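Local coordinates for putative baseplate protein (Unidentified phage, PDB 2FSD) that probably recognises the receptor on the surface of Lactococcus lactis cells, serving as the head domain of a phage receptor-binding protein, at residues N40-S43 against G44-S47; A53-N57 against G58-V62. All blocks are in the same frame, centred on the assembly; numbering follows the deposited sequence.

Both contacts are local reversals of the chain in the antiparallel barrel, one in the connection leading into strand 50-56, the other at the turn that follows it. Contact 1 (40-43 with 44-47) lies at the surface, where the chain leaves strand 34-41 for the loop before strand 50-56; contact 2 (53-57 with 58-62) is the hairpin between strand 50-56 and strand 59-68 and is partly buried. Their centres are about 22 Å apart. A single turn bond and an arginine reaching backbone carbonyls hold contact 1, with little apolar packing. Contact 2 relies on paired strand backbones, with Ala53, Ile55, Ile60 and Val62 buried on one side and Arg54, Ile56, Val59 and Tyr61 in more accessible positions on the other.

Contact 1. Residues N40-S43 against G44-S47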
loop_
_atom_site.group_PDB
_atom_site.type_symbol
_atom_site.label_atom_id
_atom_site.label_comp_id
_atom_site.label_asym_id
_atom_site.label_seq_id
_atom_site.Cartn_x
_atom_site.Cartn_y
_atom_site.Cartn_z
ATOM N N ASN A 40 11.348 14.321 7.877
ATOM C CA ASN A 40 12.807 14.406 7.786
ATOM C C ASN A 40 13.295 13.178 7.036
ATOM O O ASN A 40 12.917 12.058 7.375
ATOM C CB ASN A 40 13.441 14.486 9.191
ATOM C CG ASN A 40 12.851 15.633 10.034
ATOM O OD1 ASN A 40 12.715 16.755 9.548
ATOM N ND2 ASN A 40 12.470 15.339 11.280
ATOM N N ARG A 41 14.107 13.391 6.010
ATOM C CA ARG A 41 14.608 12.290 5.197
ATOM C C ARG A 41 15.898 11.696 5.762
ATOM O O ARG A 41 16.815 12.429 6.180
ATOM C CB ARG A 41 14.845 12.740 3.757
ATOM C CG ARG A 41 13.578 13.136 3.021
ATOM C CD ARG A 41 13.887 14.186 2.000
ATOM N NE ARG A 41 12.694 14.748 1.366
ATOM C CZ ARG A 41 12.286 14.488 0.124
ATOM N NH1 ARG A 41 12.945 13.640 -0.653
ATOM N NH2 ARG A 41 11.206 15.094 -0.354
ATOM N N ALA A 42 15.955 10.362 5.736
ATOM C CA ALA A 42 17.103 9.593 6.231
ATOM C C ALA A 42 18.289 9.795 5.302
ATOM O O ALA A 42 18.133 10.266 4.177
ATOM C CB ALA A 42 16.736 8.095 6.330
ATOM N N SER A 43 19.483 9.435 5.759
ATOM C CA SER A 43 20.671 9.578 4.926
ATOM C C SER A 43 20.552 8.799 3.602
ATOM O O SER A 43 19.882 7.763 3.515
ATOM C CB SER A 43 21.936 9.166 5.686
ATOM O OG SER A 43 21.704 8.106 6.584
ATOM N N GLY A 44 21.180 9.338 2.563
ATOM C CA GLY A 44 21.184 8.709 1.252
ATOM C C GLY A 44 19.935 8.985 0.441
ATOM O O GLY A 44 19.884 8.694 -0.761
ATOM N N VAL A 45 18.923 9.554 1.089
ATOM C CA VAL A 45 17.647 9.804 0.439
ATOM C C VAL A 45 17.776 11.123 -0.284
ATOM O O VAL A 45 18.338 12.079 0.262
ATOM C CB VAL A 45 16.498 9.851 1.468
ATOM C CG1 VAL A 45 15.175 10.282 0.806
ATOM C CG2 VAL A 45 16.364 8.493 2.138
ATOM N N GLY A 46 17.267 11.174 -1.509
ATOM C CA GLY A 46 17.331 12.392 -2.313
ATOM C C GLY A 46 16.486 13.533 -1.766
ATOM O O GLY A 46 15.637 13.334 -0.894
ATOM N N SER A 47 16.718 14.727 -2.308
ATOM C CA SER A 47 16.054 15.958 -1.871
ATOM C C SER A 47 14.809 16.318 -2.705
ATOM O O SER A 47 13.974 17.128 -2.277
ATOM C CB SER A 47 17.054 17.105 -1.935
ATOM O OG SER A 47 17.621 17.163 -3.230
#
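With CG beside the backbone N (chi1 -65°) and the chain extended from CG to NE, the Arg41 side chain runs alongside the loop and reaches Gly46, while Val45, whose CG1 is turned beside its own carbonyl carbon, sets that methyl against the arginine stem. The two side chains cross at about a right angle, and Val45 CG1 packs 3.9 Å from Arg41 CB and equally near CG. At the far end the main bond of the guanidinium runs from Arg41 NH1 to Thr48 O. Gly46 O is the weaker second partner of Arg41 NH1: it lies at the guanidinium edge, 2.7 Å away, but the N-H...O angle is only 130°. The carbonyl of Ser47 stands over one face of the same group. NH2 makes a weak bond to Gly49 O, so several loop carbonyls gather round one cation at the end of strand 34-41. The reversal itself is a type II beta turn from Ala42 to Val45, closed by Val45 N donating to Ala42 O (3.3 Å) from a position tilted 31° out of the carbonyl plane. Gly44 takes the third position of the turn, with positive phi. Val45 CG2 sits beside the turn, 4.2 Å from Ala42 CB. Beyond the loop, Arg41 and Val45 both touch Ile67 of strand 59-68.

Contact 2. Residues A53-N57 against G58-V62; sequences ARIIN and GVIYV
Arg54 and Tyr61 face each other across the hairpin as a hydrogen-bonded antiparallel pair, their side chains crossing obliquely on the side shared with Ile56 and Val59. Arg54 CG, held between the backbone N and the carbonyl carbon (chi1 87°), comes 3.9 Å from Tyr61 CD2, and a bend at chi3 then turns the guanidinium until its plane lies 67° from the ring. The Ile56 and Tyr61 side chains cross at about a right angle, with Ile56 CD1 4.1 Å from Tyr61 CE2. The same methyl lies over one face of the guanidinium, offset toward the rim, so it touches both flat groups. Trp36 of strand 34-41 forms a cation-pi contact with Arg54 and also touches Tyr61. On the other side, Ile55 CG1 touches Ile60 CG1 at 4.0 Å. Ala53 CB rests against the methyls of Val62, and Phe87 packs against Ala53, Ile55 and Ile60. Between these two layers runs the backbone of a beta hairpin. Arg54 N bonds to Tyr61 O at 3.0 Å, and Tyr61 N returns a straight bond to Arg54 O at 2.9 Å. Ile56 N is bonded to Val59 O, but at the type I' turn the reverse bond from Val59 N is weak, 3.4 Å from Ile56 O. Asn57 and Gly58 form the turn, both with positive phi, and Asn57 N bonds to Asp33 OD1. The chemistry thus divides by side: aliphatic pairs meet across the buried side, with Phe87 against them, whereas on the other the cation-pi contact with Trp36 probably helps to stabilise the Arg54 charge, Ile56 CD1 merely packing on one face of the guanidinium.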
loop_
_atom_site.group_PDB
_atom_site.type_symbol
_atom_site.label_atom_id
_atom_site.label_comp_id
_atom_site.label_asym_id
_atom_site.label_seq_id
_atom_site.Cartn_x
_atom_site.Cartn_y
_atom_site.Cartn_z
ATOM N N ALA A 53 3.236 14.168 5.878
ATOM C CA ALA A 53 2.173 13.542 6.640
ATOM C C ALA A 53 1.286 14.595 7.342
ATOM O O ALA A 53 1.710 15.743 7.569
ATOM C CB ALA A 53 2.750 12.563 7.641
ATOM N N ARG A 54 0.049 14.196 7.651
ATOM C CA ARG A 54 -0.929 15.051 8.346
ATOM C C ARG A 54 -1.817 14.190 9.258
ATOM O O ARG A 54 -1.959 12.982 9.045
ATOM C CB ARG A 54 -1.796 15.807 7.331
ATOM C CG ARG A 54 -3.011 15.022 6.883
ATOM C CD ARG A 54 -3.681 15.563 5.643
ATOM N NE ARG A 54 -4.182 16.919 5.805
ATOM C CZ ARG A 54 -5.020 17.532 4.969
ATOM N NH1 ARG A 54 -5.497 16.923 3.895
ATOM N NH2 ARG A 54 -5.386 18.774 5.226
ATOM N N ILE A 55 -2.409 14.813 10.271
ATOM C CA ILE A 55 -3.373 14.132 11.144
ATOM C C ILE A 55 -4.678 14.917 11.137
ATOM O O ILE A 55 -4.694 16.112 11.481
ATOM C CB ILE A 55 -2.856 13.975 12.585
ATOM C CG1 ILE A 55 -1.613 13.085 12.607
ATOM C CG2 ILE A 55 -3.952 13.372 13.508
ATOM C CD1 ILE A 55 -0.842 13.124 13.905
ATOM N N ILE A 56 -5.757 14.264 10.707
ATOM C CA ILE A 56 -7.093 14.844 10.762
ATOM C C ILE A 56 -8.018 13.878 11.498
ATOM O O ILE A 56 -8.240 12.747 11.055
ATOM C CB ILE A 56 -7.691 15.094 9.373
ATOM C CG1 ILE A 56 -6.662 15.666 8.406
ATOM C CG2 ILE A 56 -8.934 16.022 9.482
ATOM C CD1 ILE A 56 -7.078 15.506 6.990
ATOM N N ASN A 57 -8.550 14.321 12.625
ATOM C CA ASN A 57 -9.491 13.515 13.402
ATOM C C ASN A 57 -9.000 12.103 13.775
ATOM O O ASN A 57 -9.662 11.115 13.499
ATOM C CB ASN A 57 -10.836 13.442 12.660
ATOM C CG ASN A 57 -12.027 13.296 13.609
ATOM O OD1 ASN A 57 -11.862 13.232 14.826
ATOM N ND2 ASN A 57 -13.229 13.248 13.046
ATOM N N GLY A 58 -7.835 12.023 14.410
ATOM C CA GLY A 58 -7.304 10.749 14.927
ATOM C C GLY A 58 -6.735 9.787 13.899
ATOM O O GLY A 58 -6.387 8.647 14.232
ATOM N N VAL A 59 -6.627 10.258 12.652
ATOM C CA VAL A 59 -6.158 9.459 11.511
ATOM C C VAL A 59 -4.959 10.162 10.866
ATOM O O VAL A 59 -5.014 11.360 10.529
ATOM C CB VAL A 59 -7.267 9.300 10.447
ATOM C CG1 VAL A 59 -6.742 8.589 9.195
ATOM C CG2 VAL A 59 -8.473 8.546 11.028
ATOM N N ILE A 60 -3.879 9.407 10.693
ATOM C CA ILE A 60 -2.693 9.913 10.035
ATOM C C ILE A 60 -2.699 9.492 8.558
ATOM O O ILE A 60 -3.042 8.353 8.230
ATOM C CB ILE A 60 -1.404 9.448 10.763
ATOM C CG1 ILE A 60 -0.175 10.182 10.205
ATOM C CG2 ILE A 60 -1.219 7.928 10.675
ATOM C CD1 ILE A 60 1.102 9.939 10.987
ATOM N N TYR A 61 -2.332 10.436 7.690
ATOM C CA TYR A 61 -2.174 10.228 6.260
ATOM C C TYR A 61 -0.724 10.511 5.897
ATOM O O TYR A 61 -0.166 11.517 6.310
ATOM C CB TYR A 61 -3.069 11.185 5.458
ATOM C CG TYR A 61 -4.532 11.073 5.798
ATOM C CD1 TYR A 61 -5.398 10.366 4.979
ATOM C CD2 TYR A 61 -5.046 11.655 6.949
ATOM C CE1 TYR A 61 -6.741 10.236 5.293
ATOM C CE2 TYR A 61 -6.389 11.524 7.276
ATOM C CZ TYR A 61 -7.228 10.811 6.438
ATOM O OH TYR A 61 -8.555 10.678 6.735
ATOM N N VAL A 62 -0.122 9.627 5.116
ATOM C CA VAL A 62 1.243 9.818 4.657
ATOM C C VAL A 62 1.270 9.599 3.150
ATOM O O VAL A 62 0.663 8.662 2.637
ATOM C CB VAL A 62 2.236 8.862 5.354
ATOM C CG1 VAL A 62 3.662 9.371 5.204
ATOM C CG2 VAL A 62 1.894 8.688 6.824
#